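Local atomic coordinates of 3-dehydroshikimate dehydratase (Bacillus anthracis, PDB entry 3DX5), a protein that catalyses the manganese-dependent dehydration of 3-dehydroshikimate to 3,4-dihydroxybenzoate, the catechol building block of the siderophore petrobactin. Residues 150-153 / 154-158; 160-164 / 165-169; 174-178 / 179-183; 237-240 / 241-245; 257-260 / 261-265. All blocks are in the same frame, centred on the assembly; numbering follows the deposited sequence.

Overall arrangement
Five short-range contacts sample a TIM barrel of the xylose isomerase-like family in chain order, from 1 to 5. Contacts 1 and 2 share helix 152-162, one at its start and one at its end, with centres about 12 Å apart; contact 2 leads into strand 167-172. Contact 3, at the end of helix 173-178, touches contact 1 through Ser179 and Ala181; it alone holds a residue of the 3,4-dihydroxybenzoic acid pocket. Contact 4, on helix 236-243, packs Ile239 on Pro183 of contact 3, centres about 16 Å apart. Contact 5, on helix 259-272, lies across the chain's centre from contacts 1 and 2, about 33 and 35 Å away between centres, and faces the second subunit of the homodimer.

Contact 1: 150-153 / 154-158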
# COMPACT_ATOMS: atom_id res chain seq x y z
N ASP A 150 -4.16 -23.09 3.89
CA ASP A 150 -4.59 -23.06 2.51
C ASP A 150 -5.54 -24.20 2.14
O ASP A 150 -6.01 -24.23 1.01
CB ASP A 150 -3.38 -23.06 1.55
CG ASP A 150 -2.50 -24.28 1.68
OD1 ASP A 150 -2.69 -25.11 2.59
OD2 ASP A 150 -1.55 -24.39 0.88
N THR A 151 -5.77 -25.16 3.04
CA THR A 151 -6.80 -26.15 2.78
C THR A 151 -7.60 -26.34 4.07
O THR A 151 -7.09 -26.05 5.17
CB THR A 151 -6.26 -27.56 2.34
OG1 THR A 151 -5.73 -28.24 3.48
CG2 THR A 151 -5.20 -27.49 1.20
N LEU A 152 -8.84 -26.79 3.95
CA LEU A 152 -9.65 -27.11 5.13
C LEU A 152 -9.00 -28.20 6.03
O LEU A 152 -8.84 -27.98 7.23
CB LEU A 152 -11.10 -27.44 4.76
CG LEU A 152 -12.01 -27.89 5.91
CD1 LEU A 152 -12.14 -26.74 6.95
CD2 LEU A 152 -13.40 -28.25 5.37
N PRO A 153 -8.60 -29.36 5.47
CA PRO A 153 -7.94 -30.34 6.38
C PRO A 153 -6.64 -29.81 7.06
O PRO A 153 -6.40 -30.10 8.25
CB PRO A 153 -7.66 -31.56 5.47
CG PRO A 153 -8.50 -31.32 4.19
CD PRO A 153 -8.69 -29.84 4.08
N SER A 154 -5.83 -29.01 6.36
CA SER A 154 -4.62 -28.50 6.99
C SER A 154 -4.97 -27.52 8.12
O SER A 154 -4.32 -27.51 9.18
CB SER A 154 -3.69 -27.85 5.98
OG SER A 154 -2.55 -27.33 6.65
N THR A 155 -6.00 -26.72 7.90
CA THR A 155 -6.43 -25.77 8.93
C THR A 155 -6.92 -26.52 10.17
O THR A 155 -6.53 -26.20 11.28
CB THR A 155 -7.54 -24.86 8.39
OG1 THR A 155 -7.01 -24.14 7.28
CG2 THR A 155 -8.07 -23.86 9.48
N LEU A 156 -7.77 -27.52 9.96
CA LEU A 156 -8.26 -28.31 11.09
C LEU A 156 -7.10 -28.99 11.82
O LEU A 156 -7.05 -29.00 13.05
CB LEU A 156 -9.25 -29.37 10.61
CG LEU A 156 -10.59 -28.77 10.16
CD1 LEU A 156 -11.40 -29.81 9.39
CD2 LEU A 156 -11.35 -28.25 11.38
N GLU A 157 -6.18 -29.56 11.06
CA GLU A 157 -5.00 -30.17 11.62
C GLU A 157 -4.16 -29.17 12.47
O GLU A 157 -3.78 -29.46 13.58
CB GLU A 157 -4.18 -30.72 10.47
CG GLU A 157 -2.97 -31.41 10.89
CD GLU A 157 -3.24 -32.88 11.05
OE1 GLU A 157 -2.80 -33.66 10.16
OE2 GLU A 157 -3.93 -33.25 12.04
N LEU A 158 -3.89 -27.99 11.91
CA LEU A 158 -3.15 -26.93 12.61
C LEU A 158 -3.77 -26.59 13.97
O LEU A 158 -3.07 -26.43 14.97
CB LEU A 158 -3.09 -25.66 11.75
CG LEU A 158 -2.03 -24.65 12.21
CD1 LEU A 158 -0.60 -25.24 12.16
CD2 LEU A 158 -2.11 -23.44 11.31
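Thr151 and Ser154 meet at the start of helix 152-162, where Thr151 OG1 accepts the backbone N-H of Ser154 at 3.0 Å with an N-H...O angle of 157°. This is an N-cap bond: the hydroxyl oxygen takes up an amide of the first turn, which has no earlier helical carbonyl to bind. A chi1 of 75° sets OG1 between the backbone N and the carbonyl carbon of Thr151, which turns it toward the helix. The carbonyl of the same residue is gripped twice by Thr155. Thr155 N reaches Thr151 O at 3.0 Å and Thr155 OG1 reaches that oxygen at 2.8 Å, the two donors coming from opposite faces of the carbonyl plane. On another side of the turn, Leu152 CD1 lies 4.0 Å from Leu156 CD1, the two branched ends crossing at a slant, and Leu156 N closes the backbone bond to Leu152 O at 3.0 Å.

The next shell holds these groups in place. Ser154 OG plays no part in the cap bond and is hydrogen-bonded to Leu148 O and Arg118 NH1, while Asp150 OD1 bonds to Ser110. Leu152 and Leu156 both rest on helix 183-190, and Leu158 packs on helix 115-134. The contact belongs to the beta-alpha-beta unit formed by strand 138-142, helix 152-162 and strand 167-172. Chemically, Thr151 serves the helix start as acceptor through both of its oxygens, and the doubly held carbonyl also fixes the rotation of the Thr155 hydroxyl.

Contact 2: 160-164 / 165-169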
# COMPACT_ATOMS: atom_id res chain seq x y z
N GLY A 160 -5.69 -28.42 15.82
CA GLY A 160 -5.46 -29.55 16.73
C GLY A 160 -4.00 -29.63 17.14
O GLY A 160 -3.71 -30.03 18.25
N GLU A 161 -3.06 -29.22 16.28
CA GLU A 161 -1.63 -29.31 16.65
C GLU A 161 -1.24 -28.24 17.68
O GLU A 161 -0.44 -28.50 18.61
CB GLU A 161 -0.74 -29.22 15.40
CG GLU A 161 -0.86 -30.42 14.43
CD GLU A 161 -0.32 -30.13 13.00
OE1 GLU A 161 -0.43 -29.00 12.47
OE2 GLU A 161 0.21 -31.07 12.36
N VAL A 162 -1.75 -27.02 17.50
CA VAL A 162 -1.44 -25.94 18.45
C VAL A 162 -2.17 -26.21 19.79
O VAL A 162 -1.56 -26.09 20.88
CB VAL A 162 -1.83 -24.54 17.90
CG1 VAL A 162 -1.69 -23.46 18.99
CG2 VAL A 162 -0.96 -24.16 16.67
N ASP A 163 -3.45 -26.55 19.69
CA ASP A 163 -4.25 -26.96 20.83
C ASP A 163 -4.19 -25.90 21.95
O ASP A 163 -3.82 -26.20 23.08
CB ASP A 163 -3.78 -28.35 21.31
CG ASP A 163 -4.75 -29.00 22.27
OD1 ASP A 163 -5.91 -28.55 22.36
OD2 ASP A 163 -4.35 -29.96 22.95
N HIS A 164 -4.51 -24.66 21.62
CA HIS A 164 -4.52 -23.59 22.61
C HIS A 164 -5.89 -22.89 22.54
O HIS A 164 -6.37 -22.66 21.45
CB HIS A 164 -3.41 -22.56 22.33
CG HIS A 164 -3.20 -21.59 23.45
ND1 HIS A 164 -4.05 -20.53 23.68
CD2 HIS A 164 -2.25 -21.54 24.42
CE1 HIS A 164 -3.62 -19.85 24.74
NE2 HIS A 164 -2.53 -20.45 25.21
N PRO A 165 -6.51 -22.55 23.71
CA PRO A 165 -7.84 -21.93 23.74
C PRO A 165 -7.94 -20.54 23.11
O PRO A 165 -9.05 -20.11 22.80
CB PRO A 165 -8.20 -21.89 25.24
CG PRO A 165 -6.91 -22.05 25.96
CD PRO A 165 -6.07 -22.95 25.07
N ASN A 166 -6.82 -19.85 22.88
CA ASN A 166 -6.94 -18.50 22.29
C ASN A 166 -6.67 -18.45 20.79
O ASN A 166 -6.63 -17.37 20.21
CB ASN A 166 -6.06 -17.49 23.02
CG ASN A 166 -6.49 -17.29 24.44
OD1 ASN A 166 -6.35 -18.20 25.27
ND2 ASN A 166 -7.05 -16.12 24.75
N LEU A 167 -6.44 -19.61 20.17
CA LEU A 167 -6.24 -19.65 18.71
C LEU A 167 -7.60 -19.80 18.07
O LEU A 167 -8.36 -20.75 18.37
CB LEU A 167 -5.37 -20.84 18.31
CG LEU A 167 -5.08 -20.84 16.81
CD1 LEU A 167 -4.26 -19.57 16.49
CD2 LEU A 167 -4.31 -22.12 16.49
N LYS A 168 -7.93 -18.87 17.19
CA LYS A 168 -9.25 -18.87 16.57
C LYS A 168 -9.05 -18.68 15.07
O LYS A 168 -7.91 -18.66 14.63
CB LYS A 168 -10.10 -17.75 17.17
CG LYS A 168 -10.31 -17.92 18.69
CD LYS A 168 -11.23 -19.13 19.00
CE LYS A 168 -11.41 -19.27 20.50
NZ LYS A 168 -12.34 -20.36 20.80
N ILE A 169 -10.15 -18.58 14.31
CA ILE A 169 -10.11 -18.48 12.84
C ILE A 169 -10.88 -17.24 12.35
O ILE A 169 -12.02 -16.96 12.79
CB ILE A 169 -10.75 -19.75 12.17
CG1 ILE A 169 -9.95 -21.05 12.50
CG2 ILE A 169 -10.92 -19.59 10.62
CD1 ILE A 169 -8.53 -21.10 11.88
O HOH W 1 -8.38 -22.94 19.84
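The imidazole of His164 is held by the two residues that follow it. Asn166 N donates to His164 ND1 at 3.0 Å with an N-H...N angle of 165°, coming in close to the ring plane. Pro165 CD sits over one face, 3.7 Å from the ring centroid, in a CH-pi contact displaced toward the rim. A chi1 of -169° places CG beside the carbonyl carbon of His164, on the side of the chain that leads into Pro165 and Asn166, and this lets ND1 meet Asn166 N. Asn166 OD1 approaches His164 CE1 to 3.2 Å, the amide turned 54° from the ring, while His164 NE2 bonds to Glu130 OE1 and Asn166 ND2 bonds to Met137 O.

This compact corner is a type I beta turn, His164 to Leu167, closed by a weak bond from Leu167 N to His164 O. It joins helix 152-162 to strand 167-172 and completes a beta-alpha-beta crossover of the TIM barrel; Asp163, with positive phi, is where the chain leaves the helix.

Beneath the turn, Leu167 CD2 fits against Val162, coming within 3.7 Å of CB and 3.9 Å of both CG1 and CG2, the two side chains crossing at about a right angle. Ile125 and Cys129 of helix 115-134 also pack on Leu167. The solvent side is looser: Asp163 and the Pro165 ring are exposed. A water lies 2.6 Å from both His164 O and Leu167 O.

Contact 3: 174-178 / 179-183; sequences LHIWE and SGADP. With DHB (3,4-dihydroxybenzoic acid), chain D.
The imidazole of His175 is engaged along its edge from two sides, with Glu178 OE1 at ND1 and the bound 3,4-dihydroxybenzoic acid (DHB) at NE2. His175 ND1 donates to Glu178 OE1 at 2.8 Å, almost in the ring plane and nearly along the carboxylate C-O axis, with an N-H...O angle of 166°. His175 NE2 is hydrogen-bonded to DHB O4 at 2.8 Å and donates a weak bond to DHB O3. The ring of His144 meets that of His175 edge-to-face. The Glu178 chain starts anti to its backbone N (chi1 169°) and runs extended, which brings the carboxylate one turn back to the imidazole and fixes the rotation of the ring. The Trp177 indole has Pro183 CD at its edge, and Trp177 CB lies 4.3 Å from Pro183 CG.

Behind these groups the helix ends. Ser179 OG donates to Ile176 O at 2.6 Å, in the carbonyl plane and on a lone pair. Gly180 N bonds to Trp177 O at 2.9 Å from above that carbonyl's plane, and Ala181 N makes a weak, long bond to Ile176 O; with positive phi at Gly180, these two bonds make a Schellman motif. A water bridges the two sides of the turn, 2.7 Å from Trp177 O and 2.9 Å from Ala181 O. Asp182 then caps helix 183-190 through Asp185 N. His175, an experimentally established substrate-binding residue, lines the DHB pocket of the barrel with Glu178 behind it as second shell, close to the manganese site that includes Asp172.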
# COMPACT_ATOMS: atom_id res chain seq x y z
N LEU A 174 -14.07 -16.72 0.18
CA LEU A 174 -13.44 -16.75 -1.13
C LEU A 174 -12.23 -17.71 -1.16
O LEU A 174 -12.12 -18.57 -2.03
CB LEU A 174 -12.99 -15.33 -1.55
CG LEU A 174 -12.41 -15.12 -2.97
CD1 LEU A 174 -10.95 -15.66 -3.04
CD2 LEU A 174 -13.31 -15.76 -4.01
N HIS A 175 -11.31 -17.56 -0.21
CA HIS A 175 -10.13 -18.39 -0.20
C HIS A 175 -10.42 -19.83 0.11
O HIS A 175 -9.73 -20.72 -0.37
CB HIS A 175 -9.05 -17.81 0.72
CG HIS A 175 -8.52 -16.51 0.21
ND1 HIS A 175 -8.05 -16.36 -1.09
CD2 HIS A 175 -8.45 -15.28 0.77
CE1 HIS A 175 -7.67 -15.11 -1.28
NE2 HIS A 175 -7.90 -14.43 -0.16
N ILE A 176 -11.44 -20.06 0.92
CA ILE A 176 -11.87 -21.40 1.23
C ILE A 176 -12.39 -22.07 -0.05
O ILE A 176 -11.99 -23.19 -0.39
CB ILE A 176 -12.92 -21.34 2.39
CG1 ILE A 176 -12.21 -21.58 3.71
CG2 ILE A 176 -14.07 -22.31 2.19
CD1 ILE A 176 -11.51 -22.96 3.81
N TRP A 177 -13.24 -21.36 -0.79
CA TRP A 177 -13.77 -21.83 -2.07
C TRP A 177 -12.63 -22.12 -3.09
O TRP A 177 -12.63 -23.15 -3.77
CB TRP A 177 -14.72 -20.78 -2.62
CG TRP A 177 -15.26 -21.16 -3.94
CD1 TRP A 177 -16.34 -21.97 -4.18
CD2 TRP A 177 -14.76 -20.77 -5.22
NE1 TRP A 177 -16.53 -22.11 -5.54
CE2 TRP A 177 -15.58 -21.38 -6.20
CE3 TRP A 177 -13.70 -19.95 -5.63
CZ2 TRP A 177 -15.37 -21.20 -7.56
CZ3 TRP A 177 -13.49 -19.78 -7.00
CH2 TRP A 177 -14.32 -20.41 -7.94
N GLU A 178 -11.67 -21.22 -3.16
CA GLU A 178 -10.48 -21.36 -3.99
C GLU A 178 -9.76 -22.66 -3.70
O GLU A 178 -9.28 -23.27 -4.61
CB GLU A 178 -9.55 -20.15 -3.75
CG GLU A 178 -8.14 -20.25 -4.33
CD GLU A 178 -7.37 -18.92 -4.19
OE1 GLU A 178 -7.54 -18.21 -3.18
OE2 GLU A 178 -6.62 -18.57 -5.11
N SER A 179 -9.72 -23.08 -2.44
CA SER A 179 -9.01 -24.32 -2.09
C SER A 179 -9.77 -25.55 -2.56
O SER A 179 -9.25 -26.63 -2.47
CB SER A 179 -8.78 -24.43 -0.57
OG SER A 179 -9.98 -24.82 0.09
N GLY A 180 -11.00 -25.40 -3.03
CA GLY A 180 -11.76 -26.54 -3.50
C GLY A 180 -12.77 -27.03 -2.47
O GLY A 180 -13.53 -27.89 -2.78
N ALA A 181 -12.77 -26.47 -1.26
CA ALA A 181 -13.74 -26.86 -0.21
C ALA A 181 -15.11 -26.17 -0.40
O ALA A 181 -15.19 -25.07 -0.96
CB ALA A 181 -13.17 -26.53 1.16
N ASP A 182 -16.18 -26.79 0.07
CA ASP A 182 -17.51 -26.13 0.06
C ASP A 182 -17.60 -25.08 1.20
O ASP A 182 -17.24 -25.37 2.34
CB ASP A 182 -18.62 -27.18 0.20
CG ASP A 182 -20.01 -26.54 0.44
OD1 ASP A 182 -20.50 -25.77 -0.42
OD2 ASP A 182 -20.61 -26.79 1.50
N PRO A 183 -18.03 -23.84 0.89
CA PRO A 183 -18.07 -22.79 1.95
C PRO A 183 -18.92 -23.12 3.18
O PRO A 183 -18.46 -22.90 4.32
CB PRO A 183 -18.65 -21.59 1.21
CG PRO A 183 -18.08 -21.77 -0.18
CD PRO A 183 -18.17 -23.25 -0.46
C1 DHB D . -4.94 -9.57 2.61
C2 DHB D . -6.10 -10.29 2.87
C3 DHB D . -6.69 -11.07 1.87
O3 DHB D . -7.83 -11.81 2.05
C4 DHB D . -6.03 -11.13 0.56
O4 DHB D . -6.62 -11.90 -0.38
C5 DHB D . -4.86 -10.42 0.32
C6 DHB D . -4.32 -9.64 1.36
C DHB D . -4.35 -8.71 3.72
O1 DHB D . -3.30 -8.07 3.60
O2 DHB D . -4.99 -8.62 4.89
O HOH W 2 -14.59 -25.07 -3.84

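Contact 4: 237-240 / 241-245; sequences DEII and QEVRD
Gln241 folds back along helix 236-243 so that its side chain overlies the carbonyl of Asp237, CG lying 3.2 Å from Asp237 O. Its CG stands anti to the carbonyl carbon (chi1 -78°), which sends the extended chain back toward the preceding turn, where NE2 makes a weak bond to Asp237 O at 3.3 Å. The same oxygen accepts the backbone N-H of Gln241 at 3.1 Å, the ordinary helical bond, so main chain and amide of one residue share one acceptor.

One turn on, Arg244 crowds another carbonyl: Arg244 N donates to Ile240 O at 2.8 Å, although the N-H...O angle is a bent 130°, and Arg244 CB comes within 3.0 Å of that oxygen. A chi1 of 77° starts the side chain between the backbone N and the carbonyl carbon, and from there the guanidinium turns back to give Gln241 O a weak bond from NH1, with the oxygen at the edge of the group and in its plane. On the buried side, Ile239 CG2 touches Val243 CG2 at 4.3 Å.

Ile239 and Val243 both lie against Phe173 and Phe199, and Ile239 also meets Pro183, so this face turns toward the barrel strands and the neighbouring helix 183-190. Asp237 has a salt bridge to Arg273, and Glu242 bonds to Gln188. The chemistry is therefore two-sided: the apolar face packs inward, while on the exposed side the amide of Gln241 and, just past residue 243, the guanidinium of Arg244 add weak bonds to those of the backbone.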
# COMPACT_ATOMS: atom_id res chain seq x y z
N ASP A 237 -25.55 -16.11 -0.96
CA ASP A 237 -26.90 -16.42 -0.44
C ASP A 237 -26.86 -17.59 0.52
O ASP A 237 -27.38 -17.51 1.63
CB ASP A 237 -27.93 -16.70 -1.56
CG ASP A 237 -28.41 -15.43 -2.23
OD1 ASP A 237 -28.88 -14.51 -1.52
OD2 ASP A 237 -28.28 -15.32 -3.47
N GLU A 238 -26.21 -18.66 0.10
CA GLU A 238 -26.04 -19.84 0.95
C GLU A 238 -25.16 -19.59 2.18
O GLU A 238 -25.48 -20.05 3.27
CB GLU A 238 -25.43 -20.98 0.13
CG GLU A 238 -26.35 -21.47 -0.99
CD GLU A 238 -25.81 -22.74 -1.67
OE1 GLU A 238 -24.56 -22.97 -1.65
OE2 GLU A 238 -26.63 -23.50 -2.23
N ILE A 239 -24.05 -18.88 1.99
CA ILE A 239 -23.18 -18.51 3.11
C ILE A 239 -23.92 -17.67 4.15
O ILE A 239 -23.93 -18.02 5.33
CB ILE A 239 -21.95 -17.75 2.62
CG1 ILE A 239 -21.07 -18.72 1.81
CG2 ILE A 239 -21.23 -17.05 3.81
CD1 ILE A 239 -20.03 -18.02 0.89
N ILE A 240 -24.55 -16.58 3.73
CA ILE A 240 -25.19 -15.70 4.71
C ILE A 240 -26.33 -16.40 5.44
O ILE A 240 -26.54 -16.15 6.64
CB ILE A 240 -25.61 -14.35 4.05
CG1 ILE A 240 -24.33 -13.60 3.63
CG2 ILE A 240 -26.52 -13.52 4.98
CD1 ILE A 240 -24.56 -12.39 2.67
N GLN A 241 -27.05 -17.29 4.75
CA GLN A 241 -28.14 -18.08 5.41
C GLN A 241 -27.61 -18.90 6.57
O GLN A 241 -28.29 -19.00 7.58
CB GLN A 241 -28.81 -19.03 4.44
CG GLN A 241 -29.80 -18.39 3.53
CD GLN A 241 -30.46 -19.42 2.63
OE1 GLN A 241 -31.30 -20.21 3.09
NE2 GLN A 241 -30.09 -19.43 1.35
N GLU A 242 -26.41 -19.46 6.42
CA GLU A 242 -25.72 -20.20 7.49
C GLU A 242 -25.16 -19.34 8.60
O GLU A 242 -25.29 -19.69 9.76
CB GLU A 242 -24.50 -20.94 6.95
CG GLU A 242 -24.76 -22.16 6.22
CD GLU A 242 -25.39 -23.24 7.07
OE1 GLU A 242 -24.72 -23.77 8.01
OE2 GLU A 242 -26.55 -23.55 6.76
N VAL A 243 -24.49 -18.24 8.25
CA VAL A 243 -23.76 -17.51 9.26
C VAL A 243 -24.57 -16.37 9.90
O VAL A 243 -24.16 -15.82 10.93
CB VAL A 243 -22.38 -17.02 8.74
CG1 VAL A 243 -21.61 -18.20 8.08
CG2 VAL A 243 -22.54 -15.85 7.78
N ARG A 244 -25.73 -16.07 9.35
CA ARG A 244 -26.49 -14.90 9.83
C ARG A 244 -26.95 -14.93 11.26
O ARG A 244 -27.25 -13.88 11.80
CB ARG A 244 -27.67 -14.51 8.92
CG ARG A 244 -28.90 -15.36 9.02
CD ARG A 244 -29.73 -15.00 7.83
NE ARG A 244 -31.13 -15.42 7.87
CZ ARG A 244 -31.58 -16.68 7.89
NH1 ARG A 244 -30.75 -17.72 7.92
NH2 ARG A 244 -32.89 -16.90 7.91
N ASP A 245 -27.01 -16.11 11.88
CA ASP A 245 -27.37 -16.21 13.30
C ASP A 245 -26.19 -16.71 14.14
O ASP A 245 -26.36 -17.49 15.08
CB ASP A 245 -28.55 -17.16 13.52
CG ASP A 245 -29.81 -16.68 12.85
OD1 ASP A 245 -30.46 -15.76 13.40
OD2 ASP A 245 -30.17 -17.24 11.80

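Contact 5: 257-260 / 261-265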
# COMPACT_ATOMS: atom_id res chain seq x y z
N HIS A 257 -11.45 -0.75 -6.87
CA HIS A 257 -11.53 0.72 -7.00
C HIS A 257 -12.84 1.23 -6.42
O HIS A 257 -13.75 0.42 -6.20
CB HIS A 257 -11.40 1.09 -8.50
CG HIS A 257 -10.03 0.82 -9.03
ND1 HIS A 257 -9.80 0.20 -10.24
CD2 HIS A 257 -8.81 1.00 -8.47
CE1 HIS A 257 -8.49 0.07 -10.43
NE2 HIS A 257 -7.87 0.54 -9.36
N ASN A 258 -12.94 2.54 -6.16
CA ASN A 258 -14.22 3.16 -5.78
C ASN A 258 -14.82 2.52 -4.51
O ASN A 258 -16.01 2.19 -4.48
CB ASN A 258 -15.26 3.05 -6.94
CG ASN A 258 -14.66 3.32 -8.31
OD1 ASN A 258 -14.86 2.55 -9.26
ND2 ASN A 258 -13.90 4.40 -8.42
N ALA A 259 -14.00 2.33 -3.48
CA ALA A 259 -14.45 1.59 -2.29
C ALA A 259 -15.76 2.12 -1.70
O ALA A 259 -16.64 1.35 -1.37
CB ALA A 259 -13.37 1.56 -1.23
N LYS A 260 -15.88 3.44 -1.58
CA LYS A 260 -17.08 4.01 -0.99
C LYS A 260 -18.36 3.69 -1.78
O LYS A 260 -19.37 3.31 -1.18
CB LYS A 260 -16.94 5.53 -0.81
CG LYS A 260 -16.14 5.92 0.38
CD LYS A 260 -16.05 7.46 0.34
CE LYS A 260 -15.59 8.08 1.63
NZ LYS A 260 -15.41 9.54 1.36
N ASP A 261 -18.30 3.82 -3.11
CA ASP A 261 -19.45 3.47 -3.95
C ASP A 261 -19.81 2.01 -3.81
O ASP A 261 -21.00 1.68 -3.69
CB ASP A 261 -19.16 3.74 -5.43
CG ASP A 261 -19.14 5.22 -5.75
OD1 ASP A 261 -19.83 6.02 -5.06
OD2 ASP A 261 -18.42 5.60 -6.71
N ILE A 262 -18.81 1.14 -3.89
CA ILE A 262 -19.05 -0.31 -3.83
C ILE A 262 -19.65 -0.69 -2.47
O ILE A 262 -20.62 -1.45 -2.41
CB ILE A 262 -17.75 -1.11 -4.07
CG1 ILE A 262 -17.24 -0.90 -5.52
CG2 ILE A 262 -17.93 -2.58 -3.71
CD1 ILE A 262 -18.19 -1.42 -6.62
N LEU A 263 -19.05 -0.17 -1.40
CA LEU A 263 -19.47 -0.51 -0.02
C LEU A 263 -20.88 -0.01 0.27
O LEU A 263 -21.71 -0.73 0.85
CB LEU A 263 -18.48 0.06 1.00
CG LEU A 263 -17.13 -0.70 0.97
CD1 LEU A 263 -16.08 -0.02 1.91
CD2 LEU A 263 -17.31 -2.17 1.39
N LYS A 264 -21.15 1.23 -0.13
CA LYS A 264 -22.46 1.81 0.04
C LYS A 264 -23.52 0.93 -0.70
O LYS A 264 -24.55 0.57 -0.12
CB LYS A 264 -22.43 3.26 -0.45
CG LYS A 264 -23.84 3.95 -0.58
CD LYS A 264 -23.71 5.47 -0.83
CE LYS A 264 -25.06 6.01 -1.25
NZ LYS A 264 -25.13 7.51 -1.18
N ALA A 265 -23.25 0.59 -1.96
CA ALA A 265 -24.19 -0.24 -2.71
C ALA A 265 -24.39 -1.63 -2.07
O ALA A 265 -25.54 -2.13 -2.02
CB ALA A 265 -23.79 -0.35 -4.21
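Ala259 O takes the shortest of the hydrogen bonds between 257-260 and 261-265, accepting Leu263 N at 2.8 Å with an N-H...O angle of 162°. The Leu263 side chain bends over the same carbonyl, CG lying 3.1 Å from Ala259 O, because CG is anti to its own carbonyl carbon (chi1 -72°) and so leans back along the helix. Its CD1 also reaches Ala259 CB, at 4.4 Å. Phe23 of helix 17-26 covers Leu263, which sets this face of helix 259-272 against its neighbour around the TIM barrel.

Asn258 stands at the N-cap. Its carbonyl serves the helix: Ile262 N donates to Asn258 O at 3.0 Å in a nearly straight bond of 172°. Ile262 CG1 lies alongside that oxygen at 3.5 Å and also meets His257 O, itself bonded to Trp254 NE1; Trp254 packs on Ile262 as well. Farther round, Lys264 N bonds to Lys260 O at 2.9 Å, and Lys264 CB sits close to the same carbonyl. The Lys260 chain runs out extended, passing Phe23 and Ile15.

Asn258, Lys260 and Asp261 lie on the dimer side, against Met44 and Gln45 of the second subunit. The helix start thus rests on backbone carbonyls partly sheathed by aliphatic carbon, and the carboxylate of Asp261, in the first turn, would be expected to interact favourably with the helix dipole.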